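Long-range contact in putative peptidyl-arginine deiminase (Chlorobium tepidum, PDB 1XKN), which probably hydrolyses the guanidino group of agmatine or of arginine residues, releasing ammonia: residues A[19-29]-A[86-95]. Sequence-based numbering, arbitrary orientation.
Sequences WLSWPHKLESW and HRIPTNDAWC
Trp19 sets CH2 over the centre of one face of the His86 imidazole, 3.7 Å above its plane, its side chain running across that of His86 and the rings tilted by 38°. In this alpha-beta fold of the guanidine-modifying deiminases, the contact joins the C-terminal ends of strands 15-21 and 83-87, parallel members of one mixed sheet, and the loops that leave them. At the far end of the contact the indole of Trp29 meets Ala93 CB at its edge, and its CZ2 lies 3.9 Å from Trp94 CH2, the two tryptophans lying alongside each other and pointing opposite ways. Between these ends the His24 ring turns its edge to Thr90, with CE1 2.9 Å from Thr90 OG1 and with Trp22 O also in the ring plane. Its chi1 of 62° places the ring between backbone N and carbonyl carbon, from where it swings toward Thr90.

Strand 52-57 lies between the two strands and forms backbone hydrogen bonds with Leu20, Trp22 and His86; side chains and waters join the loops. Ser21 OG sits near Thr90 CG2 and Cys95 SG, while its hydrogen bonds go to His98 and Asn56. The extended aliphatic chain of Lys25 runs by Asn91 O, with CD at 3.3 Å. Asp92 OD1 closes an Asx turn by accepting from Trp94 N, and its OD2 is held by Tyr120.

Waters join the two loops: one donates to Trp22 O and accepts from Thr90 OG1, and a second donates to both. Further along, Ser28 OG bonds to two waters; one accepts from Ala93 N, the other from Trp94 NE1 at 2.7 Å, in the plane of that indole.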
# COMPACT_ATOMS: atom_id res chain seq x y z
N TRP A 19 -8.11 3.27 -5.11
CA TRP A 19 -8.36 2.16 -6.02
C TRP A 19 -8.31 0.81 -5.32
O TRP A 19 -7.55 0.61 -4.38
CB TRP A 19 -7.34 2.15 -7.15
CG TRP A 19 -7.62 3.17 -8.20
CD1 TRP A 19 -7.35 4.51 -8.14
CD2 TRP A 19 -8.31 2.96 -9.43
NE1 TRP A 19 -7.83 5.14 -9.26
CE2 TRP A 19 -8.42 4.21 -10.07
CE3 TRP A 19 -8.85 1.83 -10.06
CZ2 TRP A 19 -9.05 4.36 -11.31
CZ3 TRP A 19 -9.48 1.98 -11.29
CH2 TRP A 19 -9.58 3.24 -11.90
N LEU A 20 -9.14 -0.10 -5.82
CA LEU A 20 -9.23 -1.46 -5.30
C LEU A 20 -9.41 -2.41 -6.48
O LEU A 20 -9.91 -2.01 -7.54
CB LEU A 20 -10.45 -1.62 -4.40
CG LEU A 20 -10.59 -0.74 -3.15
CD1 LEU A 20 -11.95 -1.00 -2.51
CD2 LEU A 20 -9.47 -1.05 -2.18
N SER A 21 -8.99 -3.65 -6.30
CA SER A 21 -9.15 -4.69 -7.32
C SER A 21 -9.98 -5.75 -6.61
O SER A 21 -9.46 -6.49 -5.77
CB SER A 21 -7.79 -5.26 -7.75
OG SER A 21 -7.06 -4.34 -8.53
N TRP A 22 -11.27 -5.81 -6.93
CA TRP A 22 -12.19 -6.75 -6.30
C TRP A 22 -11.63 -8.18 -6.35
O TRP A 22 -11.14 -8.63 -7.38
CB TRP A 22 -13.55 -6.69 -6.98
CG TRP A 22 -14.65 -7.22 -6.11
CD1 TRP A 22 -15.24 -8.45 -6.18
CD2 TRP A 22 -15.24 -6.55 -4.99
NE1 TRP A 22 -16.16 -8.59 -5.17
CE2 TRP A 22 -16.18 -7.45 -4.42
CE3 TRP A 22 -15.07 -5.29 -4.40
CZ2 TRP A 22 -16.94 -7.12 -3.29
CZ3 TRP A 22 -15.83 -4.96 -3.28
CH2 TRP A 22 -16.75 -5.88 -2.74
N PRO A 23 -11.72 -8.90 -5.22
CA PRO A 23 -11.22 -10.28 -5.12
C PRO A 23 -11.99 -11.33 -5.91
O PRO A 23 -13.21 -11.28 -6.01
CB PRO A 23 -11.26 -10.55 -3.63
CG PRO A 23 -12.50 -9.82 -3.22
CD PRO A 23 -12.34 -8.49 -3.94
N HIS A 24 -11.25 -12.30 -6.45
CA HIS A 24 -11.87 -13.39 -7.20
C HIS A 24 -10.94 -14.59 -7.30
O HIS A 24 -11.38 -15.69 -7.63
CB HIS A 24 -12.27 -12.92 -8.60
CG HIS A 24 -11.12 -12.48 -9.45
ND1 HIS A 24 -10.64 -11.19 -9.43
CD2 HIS A 24 -10.34 -13.16 -10.32
CE1 HIS A 24 -9.61 -11.10 -10.26
NE2 HIS A 24 -9.41 -12.28 -10.81
N LYS A 25 -9.65 -14.38 -7.03
CA LYS A 25 -8.68 -15.46 -7.11
C LYS A 25 -8.77 -16.38 -5.89
O LYS A 25 -8.21 -16.09 -4.83
CB LYS A 25 -7.26 -14.88 -7.21
CG LYS A 25 -6.18 -15.91 -7.48
CD LYS A 25 -4.81 -15.26 -7.58
CE LYS A 25 -3.72 -16.29 -7.83
NZ LYS A 25 -2.36 -15.69 -7.83
N LEU A 26 -9.48 -17.49 -6.05
CA LEU A 26 -9.66 -18.46 -4.97
C LEU A 26 -8.33 -18.95 -4.41
O LEU A 26 -8.21 -19.24 -3.22
CB LEU A 26 -10.48 -19.66 -5.47
CG LEU A 26 -11.85 -19.33 -6.08
CD1 LEU A 26 -12.47 -20.60 -6.63
CD2 LEU A 26 -12.75 -18.69 -5.04
N GLU A 27 -7.33 -19.04 -5.29
CA GLU A 27 -5.99 -19.49 -4.92
C GLU A 27 -5.27 -18.58 -3.94
O GLU A 27 -4.30 -18.98 -3.29
CB GLU A 27 -5.12 -19.63 -6.18
CG GLU A 27 -5.01 -21.04 -6.72
CD GLU A 27 -4.21 -21.95 -5.80
OE1 GLU A 27 -4.01 -23.13 -6.17
OE2 GLU A 27 -3.79 -21.50 -4.71
N SER A 28 -5.74 -17.34 -3.83
CA SER A 28 -5.12 -16.38 -2.92
C SER A 28 -5.51 -16.69 -1.48
O SER A 28 -4.74 -16.43 -0.55
CB SER A 28 -5.54 -14.96 -3.28
OG SER A 28 -5.04 -14.57 -4.54
N TRP A 29 -6.70 -17.24 -1.30
CA TRP A 29 -7.22 -17.59 0.02
C TRP A 29 -7.68 -19.05 -0.06
O TRP A 29 -8.85 -19.35 0.15
CB TRP A 29 -8.40 -16.69 0.36
CG TRP A 29 -8.05 -15.23 0.49
CD1 TRP A 29 -7.58 -14.60 1.60
CD2 TRP A 29 -8.13 -14.22 -0.54
NE1 TRP A 29 -7.36 -13.26 1.34
CE2 TRP A 29 -7.69 -13.01 0.03
CE3 TRP A 29 -8.52 -14.24 -1.88
CZ2 TRP A 29 -7.63 -11.81 -0.69
CZ3 TRP A 29 -8.47 -13.04 -2.61
CH2 TRP A 29 -8.02 -11.85 -2.01
N HIS A 86 -14.93 -0.28 -12.71
CA HIS A 86 -14.23 -0.26 -13.98
C HIS A 86 -13.99 -1.68 -14.44
O HIS A 86 -13.55 -2.52 -13.65
CB HIS A 86 -12.88 0.45 -13.85
CG HIS A 86 -12.99 1.87 -13.38
ND1 HIS A 86 -13.19 2.20 -12.06
CD2 HIS A 86 -12.98 3.03 -14.06
CE1 HIS A 86 -13.30 3.51 -11.95
NE2 HIS A 86 -13.18 4.04 -13.15
N ARG A 87 -14.31 -1.95 -15.70
CA ARG A 87 -14.09 -3.28 -16.25
C ARG A 87 -12.62 -3.34 -16.61
O ARG A 87 -12.22 -2.97 -17.72
CB ARG A 87 -14.96 -3.50 -17.49
CG ARG A 87 -14.80 -4.90 -18.08
CD ARG A 87 -15.64 -5.11 -19.33
NE ARG A 87 -17.06 -5.26 -19.04
CZ ARG A 87 -17.97 -5.65 -19.93
NH1 ARG A 87 -17.60 -5.93 -21.17
NH2 ARG A 87 -19.24 -5.77 -19.57
N ILE A 88 -11.81 -3.78 -15.65
CA ILE A 88 -10.37 -3.90 -15.82
C ILE A 88 -9.96 -5.25 -15.23
O ILE A 88 -10.07 -5.47 -14.02
CB ILE A 88 -9.63 -2.76 -15.09
CG1 ILE A 88 -9.97 -1.41 -15.74
CG2 ILE A 88 -8.13 -3.00 -15.12
CD1 ILE A 88 -9.19 -0.23 -15.17
N PRO A 89 -9.49 -6.17 -16.08
CA PRO A 89 -9.08 -7.49 -15.61
C PRO A 89 -7.91 -7.48 -14.64
O PRO A 89 -6.99 -6.67 -14.75
CB PRO A 89 -8.74 -8.23 -16.91
CG PRO A 89 -8.24 -7.14 -17.79
CD PRO A 89 -9.23 -6.02 -17.52
N THR A 90 -7.97 -8.38 -13.67
CA THR A 90 -6.92 -8.51 -12.67
C THR A 90 -6.73 -9.99 -12.38
O THR A 90 -7.64 -10.79 -12.60
CB THR A 90 -7.29 -7.80 -11.34
OG1 THR A 90 -8.37 -8.51 -10.70
CG2 THR A 90 -7.72 -6.36 -11.59
N ASN A 91 -5.54 -10.35 -11.91
CA ASN A 91 -5.25 -11.73 -11.56
C ASN A 91 -5.40 -11.88 -10.06
O ASN A 91 -5.92 -12.89 -9.58
CB ASN A 91 -3.84 -12.12 -11.99
CG ASN A 91 -3.65 -12.04 -13.50
OD1 ASN A 91 -2.97 -11.14 -14.00
ND2 ASN A 91 -4.25 -12.97 -14.23
N ASP A 92 -4.93 -10.88 -9.32
CA ASP A 92 -5.02 -10.87 -7.86
C ASP A 92 -5.60 -9.54 -7.37
O ASP A 92 -5.84 -8.64 -8.17
CB ASP A 92 -3.66 -11.13 -7.20
CG ASP A 92 -2.60 -10.09 -7.55
OD1 ASP A 92 -2.90 -8.87 -7.53
OD2 ASP A 92 -1.45 -10.49 -7.83
N ALA A 93 -5.80 -9.41 -6.06
CA ALA A 93 -6.38 -8.20 -5.50
C ALA A 93 -5.37 -7.23 -4.87
O ALA A 93 -5.77 -6.27 -4.23
CB ALA A 93 -7.44 -8.57 -4.46
N TRP A 94 -4.09 -7.49 -5.06
CA TRP A 94 -3.04 -6.65 -4.47
C TRP A 94 -2.79 -5.36 -5.24
O TRP A 94 -1.70 -5.14 -5.80
CB TRP A 94 -1.77 -7.48 -4.33
CG TRP A 94 -2.05 -8.85 -3.76
CD1 TRP A 94 -1.74 -10.05 -4.33
CD2 TRP A 94 -2.73 -9.15 -2.54
NE1 TRP A 94 -2.18 -11.08 -3.54
CE2 TRP A 94 -2.80 -10.56 -2.43
CE3 TRP A 94 -3.30 -8.37 -1.52
CZ2 TRP A 94 -3.40 -11.20 -1.35
CZ3 TRP A 94 -3.90 -9.01 -0.43
CH2 TRP A 94 -3.95 -10.42 -0.36
N CYS A 95 -3.80 -4.50 -5.24
CA CYS A 95 -3.75 -3.22 -5.95
C CYS A 95 -2.58 -2.34 -5.51
O CYS A 95 -2.10 -1.51 -6.27
CB CYS A 95 -5.08 -2.48 -5.75
SG CYS A 95 -5.39 -1.20 -6.99
O HOH W 1 -7.86 -4.58 -3.96
O HOH W 2 -10.70 -7.50 -9.79
O HOH W 3 -8.61 -9.48 -7.73
O HOH W 4 -5.99 -12.03 -4.76
O HOH W 5 -2.18 -13.75 -4.10